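Local structure of imidazoleglycerol-phosphate dehydratase (Pyrococcus furiosus, 5DNL) at residues A[70-82]-A[157-171]. The protein catalyses the dehydration of imidazoleglycerol phosphate to imidazoleacetol phosphate, the sixth step of histidine biosynthesis. Sequence-based numbering, arbitrary orientation.
With 5DL ([(2S)-2-hydroxy-3-(1H-1,2,4-triazol-1-yl)propyl]phosphonic acid), chain I.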
ATOM      1  N   LEU A  70     -10.415  40.177  39.376  1.00 17.29           N
ATOM      2  CA  LEU A  70     -11.584  40.241  38.522  1.00 17.35           C
ATOM      3  C   LEU A  70     -12.661  41.067  39.205  1.00 18.35           C
ATOM      4  O   LEU A  70     -12.848  40.920  40.407  1.00 20.14           O
ATOM      5  CB  LEU A  70     -12.205  38.855  38.264  1.00 21.64           C
ATOM      6  CG  LEU A  70     -11.545  37.948  37.247  1.00 22.89           C
ATOM      7  CD1 LEU A  70     -12.237  36.586  37.250  1.00 19.11           C
ATOM      8  CD2 LEU A  70     -11.622  38.578  35.865  1.00 19.41           C
ATOM      9  N   PRO A  71     -13.380  41.879  38.425  1.00 20.74           N
ATOM     10  CA  PRO A  71     -14.609  42.434  38.999  1.00 24.95           C
ATOM     11  C   PRO A  71     -15.661  41.359  39.277  1.00 27.94           C
ATOM     12  O   PRO A  71     -15.553  40.230  38.806  1.00 23.81           O
ATOM     13  CB  PRO A  71     -15.101  43.402  37.932  1.00 24.50           C
ATOM     14  CG  PRO A  71     -14.430  43.019  36.674  1.00 27.52           C
ATOM     15  CD  PRO A  71     -13.168  42.290  37.031  1.00 23.01           C
ATOM     16  N   GLU A  72     -16.684  41.710  40.040  1.00 22.46           N
ATOM     17  CA  GLU A  72     -17.740  40.771  40.379  1.00 24.61           C
ATOM     18  C   GLU A  72     -18.385  40.206  39.118  1.00 20.49           C
ATOM     19  O   GLU A  72     -18.590  39.003  39.009  1.00 28.98           O
ATOM     20  CB  GLU A  72     -18.797  41.469  41.239  1.00 36.21           C
ATOM     21  CG  GLU A  72     -19.916  40.579  41.752  1.00 71.49           C
ATOM     22  CD  GLU A  72     -20.992  41.386  42.446  1.00175.63           C
ATOM     23  OE1 GLU A  72     -22.159  41.318  42.013  1.00 55.34           O
ATOM     24  OE2 GLU A  72     -20.661  42.111  43.407  1.00 55.15           O
ATOM     25  N   LYS A  73     -18.693  41.089  38.186  1.00 20.94           N
ATOM     26  CA  LYS A  73     -19.288  40.724  36.907  1.00 19.79           C
ATOM     27  C   LYS A  73     -18.253  41.034  35.846  1.00 19.50           C
ATOM     28  O   LYS A  73     -17.831  42.183  35.693  1.00 18.10           O
ATOM     29  CB  LYS A  73     -20.550  41.538  36.654  1.00 21.71           C
ATOM     30  CG  LYS A  73     -21.620  41.272  37.700  1.00 26.13           C
ATOM     31  CD  LYS A  73     -22.823  42.175  37.502  1.00 34.04           C
ATOM     32  CE  LYS A  73     -23.749  42.095  38.701  1.00 57.44           C
ATOM     33  NZ  LYS A  73     -25.022  42.812  38.446  1.00 95.69           N
ATOM     34  N   PHE A  74     -17.868  40.016  35.073  1.00 17.00           N
ATOM     35  CA  PHE A  74     -16.798  40.159  34.089  1.00 15.67           C
ATOM     36  C   PHE A  74     -17.224  39.552  32.757  1.00 14.00           C
ATOM     37  O   PHE A  74     -18.120  38.703  32.707  1.00 15.51           O
ATOM     38  CB  PHE A  74     -15.491  39.531  34.593  1.00 15.69           C
ATOM     39  CG  PHE A  74     -15.654  38.144  35.112  1.00 15.20           C
ATOM     40  CD1 PHE A  74     -15.551  37.049  34.268  1.00 15.02           C
ATOM     41  CD2 PHE A  74     -15.935  37.910  36.454  1.00 19.14           C
ATOM     42  CE1 PHE A  74     -15.726  35.771  34.752  1.00 18.17           C
ATOM     43  CE2 PHE A  74     -16.101  36.628  36.945  1.00 19.92           C
ATOM     44  CZ  PHE A  74     -16.006  35.548  36.081  1.00 19.91           C
ATOM     45  N   THR A  75     -16.551  39.999  31.695  1.00 15.34           N
ATOM     46  CA  THR A  75     -16.917  39.719  30.310  1.00 13.57           C
ATOM     47  C   THR A  75     -16.791  38.211  29.977  1.00 12.89           C
ATOM     48  O   THR A  75     -17.546  37.707  29.141  1.00 13.86           O
ATOM     49  CB  THR A  75     -16.060  40.605  29.384  1.00 18.75           C
ATOM     50  OG1 THR A  75     -16.441  41.993  29.592  1.00 19.87           O
ATOM     51  CG2 THR A  75     -16.238  40.279  27.911  1.00 19.28           C
ATOM     52  N   ARG A  76     -15.866  37.525  30.650  1.00 12.51           N
ATOM     53  CA  ARG A  76     -15.728  36.040  30.679  1.00 11.88           C
ATOM     54  C   ARG A  76     -14.985  35.486  29.448  1.00 12.63           C
ATOM     55  O   ARG A  76     -14.086  34.666  29.598  1.00 12.89           O
ATOM     56  CB  ARG A  76     -17.075  35.319  30.858  1.00 12.54           C
ATOM     57  CG  ARG A  76     -16.964  33.808  30.848  1.00 12.96           C
ATOM     58  CD  ARG A  76     -18.314  33.149  31.005  1.00 14.17           C
ATOM     59  NE  ARG A  76     -18.169  31.714  30.748  1.00 13.08           N
ATOM     60  CZ  ARG A  76     -19.173  30.845  30.620  1.00 12.73           C
ATOM     61  NH1 ARG A  76     -20.450  31.213  30.793  1.00 14.08           N
ATOM     62  NH2 ARG A  76     -18.888  29.580  30.358  1.00 14.49           N
ATOM     63  N   PHE A  77     -15.405  35.904  28.265  1.00 13.74           N
ATOM     64  CA  PHE A  77     -14.852  35.429  27.008  1.00 11.65           C
ATOM     65  C   PHE A  77     -13.891  36.421  26.389  1.00 13.81           C
ATOM     66  O   PHE A  77     -14.170  37.622  26.370  1.00 14.73           O
ATOM     67  CB  PHE A  77     -15.974  35.145  26.042  1.00 10.70           C
ATOM     68  CG  PHE A  77     -16.887  34.047  26.489  1.00 12.97           C
ATOM     69  CD1 PHE A  77     -16.545  32.731  26.251  1.00 14.37           C
ATOM     70  CD2 PHE A  77     -18.081  34.320  27.156  1.00 15.08           C
ATOM     71  CE1 PHE A  77     -17.366  31.698  26.668  1.00 15.10           C
ATOM     72  CE2 PHE A  77     -18.899  33.281  27.578  1.00 15.14           C
ATOM     73  CZ  PHE A  77     -18.545  31.970  27.320  1.00 16.04           C
ATOM     74  N   GLY A  78     -12.784  35.937  25.838  1.00 11.44           N
ATOM     75  CA  GLY A  78     -11.896  36.738  25.052  1.00 11.57           C
ATOM     76  C   GLY A  78     -11.077  35.876  24.119  1.00 11.88           C
ATOM     77  O   GLY A  78     -10.694  34.767  24.480  1.00 13.68           O
ATOM     78  N   ASN A  79     -10.865  36.373  22.904  1.00 12.58           N
ATOM     79  CA  ASN A  79     -10.060  35.693  21.891  1.00 13.23           C
ATOM     80  C   ASN A  79      -8.992  36.599  21.335  1.00 12.39           C
ATOM     81  O   ASN A  79      -9.117  37.827  21.382  1.00 14.58           O
ATOM     82  CB  ASN A  79     -10.903  35.220  20.720  1.00 13.41           C
ATOM     83  CG  ASN A  79     -12.025  34.290  21.121  1.00 15.32           C
ATOM     84  OD1 ASN A  79     -11.802  33.272  21.799  1.00 16.58           O
ATOM     85  ND2 ASN A  79     -13.227  34.603  20.679  1.00 16.07           N
ATOM     86  N   ALA A  80      -7.962  35.995  20.752  1.00 12.16           N
ATOM     87  CA  ALA A  80      -6.965  36.737  19.997  1.00 12.41           C
ATOM     88  C   ALA A  80      -6.434  35.844  18.893  1.00 14.00           C
ATOM     89  O   ALA A  80      -6.305  34.642  19.085  1.00 14.76           O
ATOM     90  CB  ALA A  80      -5.839  37.195  20.903  1.00 13.70           C
ATOM     91  N   ILE A  81      -6.148  36.410  17.737  1.00 12.32           N
ATOM     92  CA  ILE A  81      -5.390  35.717  16.698  1.00 12.97           C
ATOM     93  C   ILE A  81      -4.153  36.565  16.521  1.00 12.81           C
ATOM     94  O   ILE A  81      -4.272  37.735  16.143  1.00 14.41           O
ATOM     95  CB  ILE A  81      -6.164  35.543  15.395  1.00 14.16           C
ATOM     96  CG1 ILE A  81      -7.335  34.586  15.622  1.00 14.87           C
ATOM     97  CG2 ILE A  81      -5.245  34.991  14.318  1.00 15.50           C
ATOM     98  CD1 ILE A  81      -8.264  34.417  14.426  1.00 18.62           C
ATOM     99  N   MET A  82      -2.993  35.990  16.811  1.00 12.63           N
ATOM    100  CA  MET A  82      -1.744  36.735  16.830  0.50 14.53           C
ATOM    101  C   MET A  82      -0.760  36.196  15.805  1.00 12.57           C
ATOM    102  O   MET A  82      -0.373  35.030  15.908  1.00 11.84           O
ATOM    103  CB  MET A  82      -1.125  36.636  18.221  0.50 20.68           C
ATOM    104  CG  MET A  82      -0.018  37.635  18.480  0.50 28.46           C
ATOM    105  SD  MET A  82      -0.658  39.318  18.645  0.50 29.23           S
ATOM    106  CE  MET A  82      -2.396  38.982  19.017  0.50 11.75           C
ATOM    107  N   MET A 157      -3.800  39.550  25.069  1.00 13.41           N
ATOM    108  CA  MET A 157      -4.910  40.193  24.354  0.50 13.88           C
ATOM    109  C   MET A 157      -6.257  39.573  24.711  1.00 14.55           C
ATOM    110  O   MET A 157      -7.225  40.273  24.896  1.00 15.63           O
ATOM    111  CB  MET A 157      -4.724  40.095  22.843  0.50 15.66           C
ATOM    112  CG  MET A 157      -3.580  40.881  22.272  0.50 15.62           C
ATOM    113  SD  MET A 157      -3.937  42.643  22.183  0.50 40.74           S
ATOM    114  CE  MET A 157      -5.707  42.570  22.183  0.50 18.24           C
ATOM    115  N   ALA A 158      -6.317  38.251  24.785  1.00 12.41           N
ATOM    116  CA  ALA A 158      -7.571  37.566  25.071  1.00 12.45           C
ATOM    117  C   ALA A 158      -8.064  37.866  26.466  1.00 13.49           C
ATOM    118  O   ALA A 158      -9.264  38.122  26.676  1.00 13.80           O
ATOM    119  CB  ALA A 158      -7.434  36.060  24.859  1.00 13.71           C
ATOM    120  N   LEU A 159      -7.145  37.854  27.422  1.00 12.98           N
ATOM    121  CA  LEU A 159      -7.492  38.142  28.807  1.00 11.93           C
ATOM    122  C   LEU A 159      -7.791  39.626  29.016  1.00 16.32           C
ATOM    123  O   LEU A 159      -8.602  39.957  29.876  1.00 15.57           O
ATOM    124  CB  LEU A 159      -6.439  37.630  29.792  1.00 13.76           C
ATOM    125  CG  LEU A 159      -6.511  36.111  30.025  1.00 18.08           C
ATOM    126  CD1 LEU A 159      -5.208  35.577  30.559  1.00 15.87           C
ATOM    127  CD2 LEU A 159      -7.672  35.749  30.949  1.00 17.20           C
ATOM    128  N   ARG A 160      -7.205  40.506  28.209  1.00 13.74           N
ATOM    129  CA  ARG A 160      -7.607  41.930  28.265  1.00 13.74           C
ATOM    130  C   ARG A 160      -9.124  42.037  28.081  1.00 17.02           C
ATOM    131  O   ARG A 160      -9.800  42.788  28.798  1.00 18.42           O
ATOM    132  CB  ARG A 160      -6.889  42.747  27.190  1.00 15.10           C
ATOM    133  CG  ARG A 160      -7.202  44.251  27.218  1.00 16.34           C
ATOM    134  CD  ARG A 160      -6.818  44.955  25.931  1.00 23.74           C
ATOM    135  NE  ARG A 160      -5.428  44.798  25.537  1.00 29.11           N
ATOM    136  CZ  ARG A 160      -4.908  45.237  24.384  1.00200.00           C
ATOM    137  NH1 ARG A 160      -5.660  45.893  23.503  1.00 46.40           N
ATOM    138  NH2 ARG A 160      -3.621  45.022  24.098  1.00 34.52           N
ATOM    139  N   VAL A 161      -9.669  41.286  27.137  1.00 12.34           N
ATOM    140  CA  VAL A 161     -11.099  41.311  26.825  1.00 13.72           C
ATOM    141  C   VAL A 161     -11.898  40.588  27.915  1.00 15.98           C
ATOM    142  O   VAL A 161     -12.918  41.085  28.413  1.00 16.67           O
ATOM    143  CB  VAL A 161     -11.378  40.656  25.462  1.00 15.47           C
ATOM    144  CG1 VAL A 161     -12.864  40.581  25.153  1.00 16.79           C
ATOM    145  CG2 VAL A 161     -10.644  41.383  24.346  1.00 20.41           C
ATOM    146  N   ALA A 162     -11.458  39.394  28.284  1.00 12.38           N
ATOM    147  CA  ALA A 162     -12.215  38.530  29.191  1.00 12.99           C
ATOM    148  C   ALA A 162     -12.327  39.042  30.623  1.00 13.13           C
ATOM    149  O   ALA A 162     -13.292  38.690  31.320  1.00 14.41           O
ATOM    150  CB  ALA A 162     -11.627  37.118  29.206  1.00 13.11           C
ATOM    151  N   THR A 163     -11.352  39.846  31.070  1.00 14.27           N
ATOM    152  CA  THR A 163     -11.286  40.302  32.462  1.00 14.01           C
ATOM    153  C   THR A 163     -11.946  41.672  32.649  1.00 16.51           C
ATOM    154  O   THR A 163     -11.974  42.177  33.767  1.00 19.88           O
ATOM    155  CB  THR A 163      -9.830  40.360  32.975  1.00 15.10           C
ATOM    156  OG1 THR A 163      -9.072  41.272  32.177  1.00 16.29           O
ATOM    157  CG2 THR A 163      -9.177  38.977  32.936  1.00 16.80           C
ATOM    158  N   LYS A 164     -12.470  42.257  31.583  1.00 15.98           N
ATOM    159  CA  LYS A 164     -13.152  43.568  31.685  1.00 15.84           C
ATOM    160  C   LYS A 164     -14.466  43.422  32.416  1.00 17.34           C
ATOM    161  O   LYS A 164     -15.119  42.391  32.348  1.00 21.07           O
ATOM    162  CB  LYS A 164     -13.424  44.141  30.289  1.00 21.48           C
ATOM    163  CG  LYS A 164     -12.513  45.267  29.848  1.00 54.89           C
ATOM    164  CD  LYS A 164     -12.921  45.819  28.480  1.00 44.06           C
ATOM    165  CE  LYS A 164     -14.393  46.207  28.366  1.00108.41           C
ATOM    166  NZ  LYS A 164     -14.660  47.029  27.154  1.00 99.04           N
ATOM    167  N   GLU A 165     -14.891  44.481  33.103  1.00 18.79           N
ATOM    168  CA  GLU A 165     -16.170  44.463  33.795  1.00 18.52           C
ATOM    169  C   GLU A 165     -17.369  44.366  32.825  1.00 19.10           C
ATOM    170  O   GLU A 165     -17.350  44.960  31.744  1.00 23.72           O
ATOM    171  CB  GLU A 165     -16.294  45.708  34.708  1.00 22.65           C
ATOM    172  CG  GLU A 165     -17.524  45.673  35.598  1.00 23.98           C
ATOM    173  CD  GLU A 165     -17.561  46.797  36.615  1.00 41.77           C
ATOM    174  OE1 GLU A 165     -18.513  46.836  37.418  1.00 43.13           O
ATOM    175  OE2 GLU A 165     -16.648  47.639  36.616  1.00 36.18           O
ATOM    176  N   SER A 166     -18.374  43.598  33.241  1.00 21.26           N
ATOM    177  CA  SER A 166     -19.624  43.368  32.520  1.00 27.83           C
ATOM    178  C   SER A 166     -20.783  43.883  33.357  1.00 25.13           C
ATOM    179  O   SER A 166     -20.673  44.009  34.573  1.00 25.22           O
ATOM    180  CB  SER A 166     -19.845  41.859  32.325  1.00 21.44           C
ATOM    181  OG  SER A 166     -21.157  41.597  31.820  1.00 32.42           O
ATOM    182  N   GLU A 167     -21.918  44.103  32.703  1.00 23.78           N
ATOM    183  CA  GLU A 167     -23.151  44.444  33.416  1.00 29.58           C
ATOM    184  C   GLU A 167     -23.900  43.244  34.017  1.00 33.90           C
ATOM    185  O   GLU A 167     -24.822  43.439  34.796  1.00 29.33           O
ATOM    186  CB  GLU A 167     -24.082  45.257  32.503  1.00 38.49           C
ATOM    187  CG  GLU A 167     -23.589  46.680  32.269  1.00 62.89           C
ATOM    188  CD  GLU A 167     -24.279  47.364  31.101  1.00200.00           C
ATOM    189  OE1 GLU A 167     -23.965  47.022  29.941  1.00 79.44           O
ATOM    190  OE2 GLU A 167     -25.123  48.255  31.340  1.00 93.06           O
ATOM    191  N   ARG A 168     -23.514  42.004  33.689  1.00 20.81           N
ATOM    192  CA  ARG A 168     -24.222  40.831  34.204  1.00 23.60           C
ATOM    193  C   ARG A 168     -23.266  39.682  34.493  1.00 17.66           C
ATOM    194  O   ARG A 168     -22.105  39.700  34.051  1.00 18.47           O
ATOM    195  CB  ARG A 168     -25.288  40.380  33.186  1.00 21.10           C
ATOM    196  CG  ARG A 168     -24.702  39.937  31.857  1.00 22.30           C
ATOM    197  CD  ARG A 168     -25.729  39.595  30.786  1.00 24.18           C
ATOM    198  NE  ARG A 168     -25.028  39.179  29.570  1.00 24.63           N
ATOM    199  CZ  ARG A 168     -25.605  38.752  28.446  1.00 18.08           C
ATOM    200  NH1 ARG A 168     -24.819  38.368  27.437  1.00 26.68           N
ATOM    201  NH2 ARG A 168     -26.913  38.701  28.333  1.00 24.18           N
ATOM    202  N   VAL A 169     -23.759  38.696  35.231  1.00 19.64           N
ATOM    203  CA  VAL A 169     -23.099  37.394  35.348  1.00 18.73           C
ATOM    204  C   VAL A 169     -23.267  36.710  33.980  1.00 18.30           C
ATOM    205  O   VAL A 169     -24.400  36.460  33.525  1.00 17.96           O
ATOM    206  CB  VAL A 169     -23.719  36.519  36.454  1.00 22.44           C
ATOM    207  CG1 VAL A 169     -23.099  35.127  36.460  1.00 25.70           C
ATOM    208  CG2 VAL A 169     -23.556  37.186  37.823  1.00 27.71           C
ATOM    209  N   GLU A 170     -22.150  36.423  33.313  1.00 15.79           N
ATOM    210  CA  GLU A 170     -22.194  35.992  31.921  1.00 14.68           C
ATOM    211  C   GLU A 170     -22.362  34.473  31.802  1.00 17.12           C
ATOM    212  O   GLU A 170     -21.506  33.782  31.255  1.00 15.83           O
ATOM    213  CB  GLU A 170     -20.922  36.468  31.199  1.00 14.86           C
ATOM    214  CG  GLU A 170     -20.837  37.980  31.039  1.00 20.21           C
ATOM    215  CD  GLU A 170     -21.778  38.537  29.957  1.00 24.58           C
ATOM    216  OE1 GLU A 170     -22.249  37.775  29.088  1.00 29.33           O
ATOM    217  OE2 GLU A 170     -22.004  39.775  29.959  1.00 34.40           O
ATOM    218  N   SER A 171     -23.491  33.962  32.287  1.00 15.61           N
ATOM    219  CA  SER A 171     -23.850  32.558  32.145  1.00 12.18           C
ATOM    220  C   SER A 171     -25.340  32.396  32.205  1.00 15.12           C
ATOM    221  O   SER A 171     -25.973  32.931  33.110  1.00 16.77           O
ATOM    222  CB  SER A 171     -23.248  31.732  33.260  1.00 15.08           C
ATOM    223  OG  SER A 171     -23.625  30.365  33.153  1.00 14.98           O
TER
HETATM  224  N1  5DL I 203     -23.321  22.599  29.104  1.00 13.45           N
HETATM  225  C3  5DL I 203     -21.261  22.869  30.007  1.00 12.64           C
HETATM  226  N2  5DL I 203     -22.359  23.465  29.561  1.00 12.06           N
HETATM  227  C8  5DL I 203     -23.650  26.985  30.312  1.00 12.64           C
HETATM  228  C7  5DL I 203     -23.631  25.451  30.419  1.00 13.09           C
HETATM  229  C6  5DL I 203     -22.545  24.907  29.538  1.00 11.93           C
HETATM  230  C5  5DL I 203     -22.737  21.400  29.302  1.00 10.73           C
HETATM  231  O10 5DL I 203     -21.712  27.187  32.162  1.00 13.86           O
HETATM  232  P9  5DL I 203     -22.148  27.832  30.888  1.00 13.00           P
HETATM  233  O11 5DL I 203     -22.517  29.295  31.080  1.00 13.71           O
HETATM  234  O12 5DL I 203     -21.098  27.689  29.792  1.00 13.33           O
HETATM  235  O13 5DL I 203     -24.896  24.916  30.010  1.00 16.03           O
HETATM  236  N4  5DL I 203     -21.503  21.560  29.843  1.00 12.12           N
HETATM  237  O   HOH W   1     -18.894  44.002  38.741  1.00 26.11           O
HETATM  238  O   HOH W   2     -19.850  37.705  34.514  1.00 26.20           O
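Strand 77-82 and helix 157-162 run nearly antiparallel (155°), their axes 5.9 Å apart, and next to them the two segments form a single backbone bridge at Phe74 and Glu165, where Ser166 N donates to Lys73 O. Such close approach of helix to strand calls for small residues: Gly78 CA lies 3.4 Å from Ala158 O in a CA-H...O contact, while the methyls of Ala158 and Ala162 rest on the strand backbone. Farther along, Ala80 CB meets Met157 CB.

Carbonyls of the last helical residue and of the loop after it hold the turn before the strand. Arg76 N donates to Ala162 O in the carbonyl plane, on a lone pair. Lys164 O takes two bonds from Thr75, one from N nearly along the C=O axis and one from OG1 (3.1 Å) above the carbonyl plane.

The extended side chain of Arg76, with CG anti to the backbone N (chi1 178°), carries its guanidinium to the inhibitor. Arg76 NH1 donates to Glu170 O (2.8 Å), almost exactly in the guanidinium plane. Arg76 NH1 also donates to phosphonate O11 of 5DL (2.8 Å). Arg76 NH2 reaches O12 of 5DL at 3.0 Å. Ser171 OG also donates to O11, and Phe77 CZ lies over one guanidinium face. A water joins Phe74 O, Arg168 O and Glu170 N. The Glu170 carboxylate is gripped side-on by Arg168, whose NH1 also bonds to Phe36 O of a second subunit.

Asp94 forms a salt bridge with Arg76 NE, and Arg98, Lys173 and Lys153 of the second subunit also hydrogen-bond the inhibitor. The contact thus lays the end of helix 144-162 along strand 77-84, outermost in its sheet within this chain, which pairs with strand 87-94, while Leu159 reaches helix 25-38.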